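Sts-2 protein (Mus musculus, PDB 3D4I) suppresses T-cell receptor signalling and interferes with CBL-mediated receptor down-regulation, its histidine phosphatase domain, crystallised here, having an acid-dependent phosphatase activity. Local coordinates at residues Gly79-Asp84 / Pro253-Leu258; Ile72-Leu77 / Ile231-Met236; Pro52-Ser55 / Asp60-Asn63. All coordinates share one frame; numbering follows the deposited sequence.

Contact 1. Residues Gly79-Asp84 / Pro253-Leu258; sequences GEALLD and PPVKTL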
loop_
_atom_site.group_PDB
_atom_site.type_symbol
_atom_site.label_atom_id
_atom_site.label_comp_id
_atom_site.label_asym_id
_atom_site.label_seq_id
_atom_site.Cartn_x
_atom_site.Cartn_y
_atom_site.Cartn_z
ATOM N N GLY A 79 11.540 -2.337 1.662
ATOM C CA GLY A 79 12.870 -1.801 1.308
ATOM C C GLY A 79 13.265 -0.616 2.191
ATOM O O GLY A 79 14.396 -0.525 2.677
ATOM N N GLU A 80 12.326 0.300 2.388
ATOM C CA GLU A 80 12.501 1.437 3.297
ATOM C C GLU A 80 12.790 1.009 4.741
ATOM O O GLU A 80 13.686 1.584 5.399
ATOM C CB GLU A 80 11.286 2.364 3.228
ATOM C CG GLU A 80 11.422 3.611 4.127
ATOM C CD GLU A 80 10.105 4.353 4.221
ATOM O OE1 GLU A 80 9.065 3.696 4.403
ATOM O OE2 GLU A 80 10.115 5.583 4.103
ATOM N N ALA A 81 12.074 -0.005 5.232
ATOM C CA ALA A 81 12.351 -0.550 6.574
ATOM C C ALA A 81 13.752 -1.165 6.635
ATOM O O ALA A 81 14.484 -0.969 7.614
ATOM C CB ALA A 81 11.293 -1.580 6.988
ATOM N N LEU A 82 14.130 -1.901 5.587
ATOM C CA LEU A 82 15.486 -2.426 5.496
ATOM C C LEU A 82 16.524 -1.322 5.560
ATOM O O LEU A 82 17.505 -1.456 6.301
ATOM C CB LEU A 82 15.687 -3.290 4.242
ATOM C CG LEU A 82 15.074 -4.687 4.379
ATOM C CD1 LEU A 82 14.871 -5.343 3.007
ATOM C CD2 LEU A 82 15.939 -5.600 5.344
ATOM N N LEU A 83 16.322 -0.243 4.805
ATOM C CA LEU A 83 17.202 0.936 4.936
ATOM C C LEU A 83 17.276 1.436 6.385
ATOM O O LEU A 83 18.379 1.631 6.922
ATOM C CB LEU A 83 16.804 2.091 3.984
ATOM C CG LEU A 83 17.793 3.267 3.925
ATOM C CD1 LEU A 83 19.163 2.786 3.413
ATOM C CD2 LEU A 83 17.271 4.414 3.062
ATOM N N ASP A 84 16.106 1.635 7.001
ATOM C CA ASP A 84 16.003 2.137 8.377
ATOM C C ASP A 84 16.747 1.249 9.385
ATOM O O ASP A 84 17.356 1.736 10.353
ATOM C CB ASP A 84 14.523 2.262 8.775
ATOM C CG ASP A 84 13.799 3.417 8.060
ATOM O OD1 ASP A 84 14.442 4.228 7.346
ATOM O OD2 ASP A 84 12.559 3.495 8.210
ATOM N N PRO A 253 13.572 -11.929 11.499
ATOM C CA PRO A 253 13.931 -11.008 10.391
ATOM C C PRO A 253 14.302 -9.604 10.892
ATOM O O PRO A 253 13.792 -9.186 11.936
ATOM C CB PRO A 253 12.654 -10.970 9.536
ATOM C CG PRO A 253 11.993 -12.309 9.789
ATOM C CD PRO A 253 12.267 -12.575 11.273
ATOM N N PRO A 254 15.192 -8.889 10.170
ATOM C CA PRO A 254 15.675 -7.568 10.594
ATOM C C PRO A 254 14.617 -6.461 10.501
ATOM O O PRO A 254 14.866 -5.346 10.925
ATOM C CB PRO A 254 16.796 -7.272 9.591
ATOM C CG PRO A 254 16.401 -8.017 8.364
ATOM C CD PRO A 254 15.817 -9.308 8.897
ATOM N N VAL A 255 13.468 -6.768 9.915
ATOM C CA VAL A 255 12.386 -5.782 9.812
ATOM C C VAL A 255 11.064 -6.420 10.200
ATOM O O VAL A 255 10.918 -7.640 10.127
ATOM C CB VAL A 255 12.300 -5.109 8.408
ATOM C CG1 VAL A 255 13.525 -4.267 8.146
ATOM C CG2 VAL A 255 12.108 -6.107 7.309
ATOM N N LYS A 256 10.104 -5.602 10.618
ATOM C CA LYS A 256 8.818 -6.119 11.111
ATOM C C LYS A 256 7.923 -6.624 9.998
ATOM O O LYS A 256 8.183 -6.352 8.821
ATOM C CB LYS A 256 8.088 -5.026 11.891
ATOM C CG LYS A 256 8.917 -4.418 12.993
ATOM C CD LYS A 256 9.114 -5.382 14.148
ATOM C CE LYS A 256 9.704 -4.624 15.341
ATOM N NZ LYS A 256 9.751 -5.481 16.559
ATOM N N THR A 257 6.869 -7.346 10.391
ATOM C CA THR A 257 5.773 -7.707 9.493
ATOM C C THR A 257 5.000 -6.469 9.020
ATOM O O THR A 257 5.171 -5.390 9.544
ATOM C CB THR A 257 4.762 -8.622 10.202
ATOM O OG1 THR A 257 4.361 -8.032 11.451
ATOM C CG2 THR A 257 5.391 -9.950 10.476
ATOM N N LEU A 258 4.160 -6.660 8.014
ATOM C CA LEU A 258 3.281 -5.633 7.503
ATOM C C LEU A 258 1.871 -6.199 7.501
ATOM O O LEU A 258 1.586 -7.164 6.781
ATOM C CB LEU A 258 3.696 -5.218 6.091
ATOM C CG LEU A 258 2.624 -4.431 5.307
ATOM C CD1 LEU A 258 2.301 -3.092 5.942
ATOM C CD2 LEU A 258 3.090 -4.301 3.843
#
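The flat peptide group between Ala81 and Leu82 carries the methyl CG1 of Val255 on one face, with CG1 3.5 Å from the carbonyl carbon of Ala81 and about as far from the Leu82 nitrogen. The puckered pyrrolidine ring of Pro254 turns its CG toward Leu82 CD2. In the histidine phosphatase fold, a mixed sheet flanked by helices, this joins the C-terminal part of helix 69-85 to the irregular chain that leaves the strand 248-251 at the margin of the sheet. The contacts between side chains are apolar, and the valine methyl packs on the peptide face as well. Val255 places CG1 anti to its carbonyl carbon (chi1 -66°), which turns that methyl onto the helix backbone, while CG2 is directed to Met236 on the neighbouring strand. Ala81 points at the loop with its CB, which lies 3.7 Å from Val255 CG1. With so small a side chain between the backbones, Ala81 CA and Val255 CA are 6.2 Å apart. The second subunit also borders this region: Ala81 packs on Leu45 and Asp84 is salt-bridged to Arg49, both of that neighbouring chain. Leu82 starts off along the flank of the contact, and only its end turns in. Its CD2 methyl touches two residues at once, 3.9 Å from Pro254 CG and 3.9 Å from Val255 CG1.

Contact 2. Residues Ile72-Leu77 / Ile231-Met236; sequences IFQARL and IPSLGM
Gln74 and Leu234 meet through two different torsional choices. Gln74 sets CG anti to its carbonyl carbon (chi1 -59°) and then runs extended, carrying its amide past Ser233, whereas Leu234 adopts a left-handed backbone (phi 58°) as the third residue of a type II beta turn, Pro232 to Gly235, and so points its side chain at the helix. In this histidine phosphatase domain the turn leads from helix 221-229 into strand 236-241 and packs on helix 69-85. The Leu234 isobutyl group lies against the helix backbone as much as against side chains: its CG is 3.6 Å from Gln74 O, and its CD2 is 3.8 Å from both Gln74 CB and Ala75 N. Ile15 of strand 11-16 and Ala78 also touch the leucine. The buried amide of Gln74 is held from both ends by residues beyond the turn, OE1 accepting the backbone N-H of Glu19 and NE2 bonding to His260 NE2, which should fix its rotation. Glu19 directly follows the superfamily's Arg-His-Gly signature, begun by Arg16, which makes backbone hydrogen bonds with Gly235; the contact probably helps to position that loop. Ser233 meets the same amide with its carbon rather than its hydroxyl, and its own carbonyl is bound by Asn263 of the second subunit. The packing here is tight, Gln74 OE1 lying 3.1 Å from Ser233 CB but 3.6 Å from Ser233 OG.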
loop_
_atom_site.group_PDB
_atom_site.type_symbol
_atom_site.label_atom_id
_atom_site.label_comp_id
_atom_site.label_asym_id
_atom_site.label_seq_id
_atom_site.Cartn_x
_atom_site.Cartn_y
_atom_site.Cartn_z
ATOM N N ILE A 72 3.435 -3.116 -5.111
ATOM C CA ILE A 72 4.548 -2.158 -5.248
ATOM C C ILE A 72 4.744 -1.385 -3.956
ATOM O O ILE A 72 5.880 -1.209 -3.518
ATOM C CB ILE A 72 4.313 -1.160 -6.430
ATOM C CG1 ILE A 72 4.320 -1.913 -7.774
ATOM C CG2 ILE A 72 5.371 -0.045 -6.425
ATOM C CD1 ILE A 72 3.675 -1.099 -8.967
ATOM N N PHE A 73 3.647 -0.879 -3.377
ATOM C CA PHE A 73 3.694 -0.227 -2.063
ATOM C C PHE A 73 4.309 -1.152 -0.991
ATOM O O PHE A 73 5.173 -0.706 -0.231
ATOM C CB PHE A 73 2.297 0.302 -1.649
ATOM C CG PHE A 73 1.973 0.124 -0.171
ATOM C CD1 PHE A 73 2.525 0.985 0.795
ATOM C CD2 PHE A 73 1.113 -0.889 0.244
ATOM C CE1 PHE A 73 2.219 0.816 2.159
ATOM C CE2 PHE A 73 0.791 -1.064 1.627
ATOM C CZ PHE A 73 1.366 -0.206 2.569
ATOM N N GLN A 74 3.874 -2.423 -0.929
ATOM C CA GLN A 74 4.399 -3.346 0.075
ATOM C C GLN A 74 5.911 -3.540 -0.089
ATOM O O GLN A 74 6.645 -3.506 0.888
ATOM C CB GLN A 74 3.676 -4.696 0.021
ATOM C CG GLN A 74 2.152 -4.577 0.264
ATOM C CD GLN A 74 1.422 -5.824 -0.181
ATOM O OE1 GLN A 74 1.886 -6.543 -1.061
ATOM N NE2 GLN A 74 0.294 -6.093 0.440
ATOM N N ALA A 75 6.360 -3.711 -1.330
ATOM C CA ALA A 75 7.773 -3.940 -1.630
ATOM C C ALA A 75 8.620 -2.730 -1.251
ATOM O O ALA A 75 9.664 -2.869 -0.593
ATOM C CB ALA A 75 7.951 -4.285 -3.144
ATOM N N ARG A 76 8.143 -1.543 -1.615
ATOM C CA ARG A 76 8.835 -0.307 -1.259
ATOM C C ARG A 76 8.884 -0.065 0.253
ATOM O O ARG A 76 9.907 0.410 0.795
ATOM C CB ARG A 76 8.222 0.895 -2.003
ATOM C CG ARG A 76 8.413 0.896 -3.556
ATOM C CD ARG A 76 7.879 2.223 -4.176
ATOM N NE ARG A 76 8.228 2.390 -5.605
ATOM C CZ ARG A 76 7.483 3.015 -6.528
ATOM N NH1 ARG A 76 6.292 3.535 -6.230
ATOM N NH2 ARG A 76 7.944 3.125 -7.776
ATOM N N LEU A 77 7.783 -0.365 0.945
ATOM C CA LEU A 77 7.723 -0.198 2.403
ATOM C C LEU A 77 8.737 -1.101 3.118
ATOM O O LEU A 77 9.453 -0.667 4.037
ATOM C CB LEU A 77 6.301 -0.481 2.926
ATOM C CG LEU A 77 5.950 0.014 4.339
ATOM C CD1 LEU A 77 5.844 1.557 4.343
ATOM C CD2 LEU A 77 4.661 -0.622 4.777
ATOM N N ILE A 231 1.695 -17.672 4.088
ATOM C CA ILE A 231 2.681 -16.607 4.036
ATOM C C ILE A 231 2.119 -15.354 3.309
ATOM O O ILE A 231 1.645 -15.457 2.207
ATOM C CB ILE A 231 3.968 -17.156 3.359
ATOM C CG1 ILE A 231 4.427 -18.424 4.099
ATOM C CG2 ILE A 231 5.060 -16.096 3.314
ATOM C CD1 ILE A 231 5.633 -19.086 3.493
ATOM N N PRO A 232 2.171 -14.174 3.949
ATOM C CA PRO A 232 1.644 -12.933 3.346
ATOM C C PRO A 232 2.603 -12.299 2.363
ATOM O O PRO A 232 3.751 -12.683 2.296
ATOM C CB PRO A 232 1.491 -11.999 4.549
ATOM C CG PRO A 232 2.546 -12.431 5.493
ATOM C CD PRO A 232 2.729 -13.928 5.290
ATOM N N SER A 233 2.128 -11.298 1.630
ATOM C CA SER A 233 3.001 -10.538 0.744
ATOM C C SER A 233 4.126 -9.915 1.547
ATOM O O SER A 233 3.913 -9.447 2.668
ATOM C CB SER A 233 2.195 -9.455 0.021
ATOM O OG SER A 233 1.296 -10.082 -0.873
ATOM N N LEU A 234 5.327 -9.931 0.973
ATOM C CA LEU A 234 6.551 -9.511 1.649
ATOM C C LEU A 234 6.851 -10.290 2.950
ATOM O O LEU A 234 7.639 -9.838 3.761
ATOM C CB LEU A 234 6.558 -7.972 1.887
ATOM C CG LEU A 234 7.031 -7.118 0.694
ATOM C CD1 LEU A 234 8.500 -7.384 0.413
ATOM C CD2 LEU A 234 6.234 -7.430 -0.542
ATOM N N GLY A 235 6.220 -11.460 3.142
ATOM C CA GLY A 235 6.523 -12.298 4.314
ATOM C C GLY A 235 7.991 -12.706 4.248
ATOM O O GLY A 235 8.515 -12.888 3.158
ATOM N N MET A 236 8.667 -12.809 5.401
ATOM C CA MET A 236 10.105 -13.111 5.410
ATOM C C MET A 236 10.521 -14.233 6.368
ATOM O O MET A 236 9.905 -14.402 7.419
ATOM C CB MET A 236 10.887 -11.844 5.771
ATOM C CG MET A 236 10.676 -10.689 4.831
ATOM S SD MET A 236 11.568 -9.246 5.408
ATOM C CE MET A 236 11.175 -8.061 4.120
#

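Contact 3. Residues Pro52-Ser55 / Asp60-Asn63; sequences PRRS and DFEN
Arg54 lays its aliphatic chain across one face of the Phe61 ring. The methylene CD sits 3.5 Å from the ring centroid and 18° off the ring normal, a CH-pi contact, and the charge follows as a cation-pi interaction with CZ 4.4 Å from the same centroid. The guanidinium is not stacked flat: its plane stands 69° to the ring, so NH1 dips toward the ring, 3.2 Å from Phe61 CD1. Pro52 works from another direction. Its carbonyl oxygen lies at the edge of the phenyl group, near the ring plane and 3.3 Å from Phe61 CZ, where the ring hydrogens carry a slight positive charge, and its CD packs against the same CZ at 3.8 Å. Asp60 closes in on the arginine from the backbone side. Its carbonyl oxygen rides over a face of the guanidinium, too badly angled to be hydrogen-bonded to NH2, and Asp60 CB lies 3.4 Å from Arg54 NE. The Asp60 carboxylate stays farther off, the 4.6 Å from Asp60 OD2 to Arg54 NE being too long for a direct contact.

Arg54 reaches this place with CG anti to its backbone N (chi1 -164°) and a bend at chi2. Outside the two segments its NH2 forms a salt bridge with Asp64 OD2, which probably helps to hold the guanidinium beside the phenyl group, and Leu98, at the start of helix 98-111, packs on Pro52, Arg54 and Phe61 alike. Ser55 OG is hydrogen-bonded to Glu145 OE2, tying the next residue to helix 143-148. Overall this is a cation-pi and CH-pi contact joining two parts of the long surface loop between helices 29-32 and 69-85 of the histidine phosphatase domain.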
loop_
_atom_site.group_PDB
_atom_site.type_symbol
_atom_site.label_atom_id
_atom_site.label_comp_id
_atom_site.label_asym_id
_atom_site.label_seq_id
_atom_site.Cartn_x
_atom_site.Cartn_y
_atom_site.Cartn_z
ATOM N N PRO A 52 5.702 -3.710 -18.538
ATOM C CA PRO A 52 6.989 -3.751 -19.242
ATOM C C PRO A 52 6.834 -4.095 -20.708
ATOM O O PRO A 52 5.970 -4.899 -21.057
ATOM C CB PRO A 52 7.738 -4.899 -18.556
ATOM C CG PRO A 52 7.113 -5.070 -17.241
ATOM C CD PRO A 52 5.681 -4.622 -17.374
ATOM N N ARG A 53 7.673 -3.494 -21.554
ATOM C CA ARG A 53 7.772 -3.901 -22.962
ATOM C C ARG A 53 8.123 -5.377 -23.010
ATOM O O ARG A 53 9.053 -5.827 -22.332
ATOM C CB ARG A 53 8.823 -3.077 -23.716
ATOM C CG ARG A 53 8.268 -1.861 -24.459
ATOM C CD ARG A 53 7.810 -2.227 -25.877
ATOM N NE ARG A 53 7.108 -1.129 -26.550
ATOM C CZ ARG A 53 5.830 -0.808 -26.340
ATOM N NH1 ARG A 53 5.100 -1.488 -25.459
ATOM N NH2 ARG A 53 5.278 0.202 -27.004
ATOM N N ARG A 54 7.359 -6.127 -23.791
ATOM C CA ARG A 54 7.431 -7.579 -23.750
ATOM C C ARG A 54 7.486 -8.155 -25.155
ATOM O O ARG A 54 7.117 -7.489 -26.135
ATOM C CB ARG A 54 6.230 -8.146 -22.957
ATOM C CG ARG A 54 6.365 -9.610 -22.514
ATOM C CD ARG A 54 5.673 -9.901 -21.158
ATOM N NE ARG A 54 5.905 -11.273 -20.710
ATOM C CZ ARG A 54 5.769 -11.728 -19.456
ATOM N NH1 ARG A 54 5.412 -10.932 -18.457
ATOM N NH2 ARG A 54 6.019 -12.999 -19.198
ATOM N N SER A 55 7.988 -9.384 -25.250
ATOM C CA SER A 55 7.873 -10.162 -26.475
ATOM C C SER A 55 6.439 -10.658 -26.590
ATOM O O SER A 55 5.784 -10.930 -25.574
ATOM C CB SER A 55 8.856 -11.339 -26.482
ATOM O OG SER A 55 9.042 -11.865 -25.177
ATOM N N ASP A 60 1.542 -12.291 -23.229
ATOM C CA ASP A 60 2.454 -13.133 -22.442
ATOM C C ASP A 60 2.350 -12.939 -20.925
ATOM O O ASP A 60 2.834 -13.769 -20.148
ATOM C CB ASP A 60 3.898 -12.930 -22.910
ATOM C CG ASP A 60 4.175 -13.555 -24.272
ATOM O OD1 ASP A 60 3.309 -14.287 -24.809
ATOM O OD2 ASP A 60 5.279 -13.301 -24.811
ATOM N N PHE A 61 1.709 -11.849 -20.500
ATOM C CA PHE A 61 1.461 -11.600 -19.081
ATOM C C PHE A 61 0.433 -12.559 -18.481
ATOM O O PHE A 61 0.354 -12.705 -17.262
ATOM C CB PHE A 61 1.025 -10.158 -18.867
ATOM C CG PHE A 61 2.105 -9.154 -19.134
ATOM C CD1 PHE A 61 3.053 -8.846 -18.156
ATOM C CD2 PHE A 61 2.168 -8.493 -20.363
ATOM C CE1 PHE A 61 4.047 -7.912 -18.405
ATOM C CE2 PHE A 61 3.167 -7.540 -20.615
ATOM C CZ PHE A 61 4.100 -7.247 -19.643
ATOM N N GLU A 62 -0.332 -13.212 -19.356
ATOM C CA GLU A 62 -1.325 -14.241 -18.998
ATOM C C GLU A 62 -0.868 -15.025 -17.756
ATOM O O GLU A 62 -1.550 -15.018 -16.731
ATOM C CB GLU A 62 -1.570 -15.168 -20.220
ATOM C CG GLU A 62 -2.225 -16.520 -19.911
ATOM C CD GLU A 62 -2.382 -17.423 -21.134
ATOM O OE1 GLU A 62 -1.485 -17.459 -22.007
ATOM O OE2 GLU A 62 -3.407 -18.129 -21.207
ATOM N N ASN A 63 0.307 -15.644 -17.838
ATOM C CA ASN A 63 0.811 -16.548 -16.784
ATOM C C ASN A 63 1.925 -15.974 -15.920
ATOM O O ASN A 63 2.541 -16.704 -15.122
ATOM C CB ASN A 63 1.307 -17.861 -17.411
ATOM C CG ASN A 63 0.182 -18.661 -18.042
ATOM O OD1 ASN A 63 -0.927 -18.754 -17.489
ATOM N ND2 ASN A 63 0.454 -19.231 -19.207
#

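Contacts 1 and 2 are successive parts of one interface: both use helix 69-85, their centres are 10 Å apart, and they meet directly where Leu258 CD1 packs on Leu77 CD2 at 3.6 Å. Their segments alternate along the chain. The helix is met by the connection entering strand 236-241 and by the one following strand 248-251. Both contacts also border the second subunit. Contact 3 closes earlier in the sequence, in the loop preceding that helix. Its centre is 22 Å from that of contact 2 and 30 Å from that of contact 1. Contact 2 is tied directly to the Arg-His-Gly signature through Gly235 and Arg16, and the family's active site is expected around that signature.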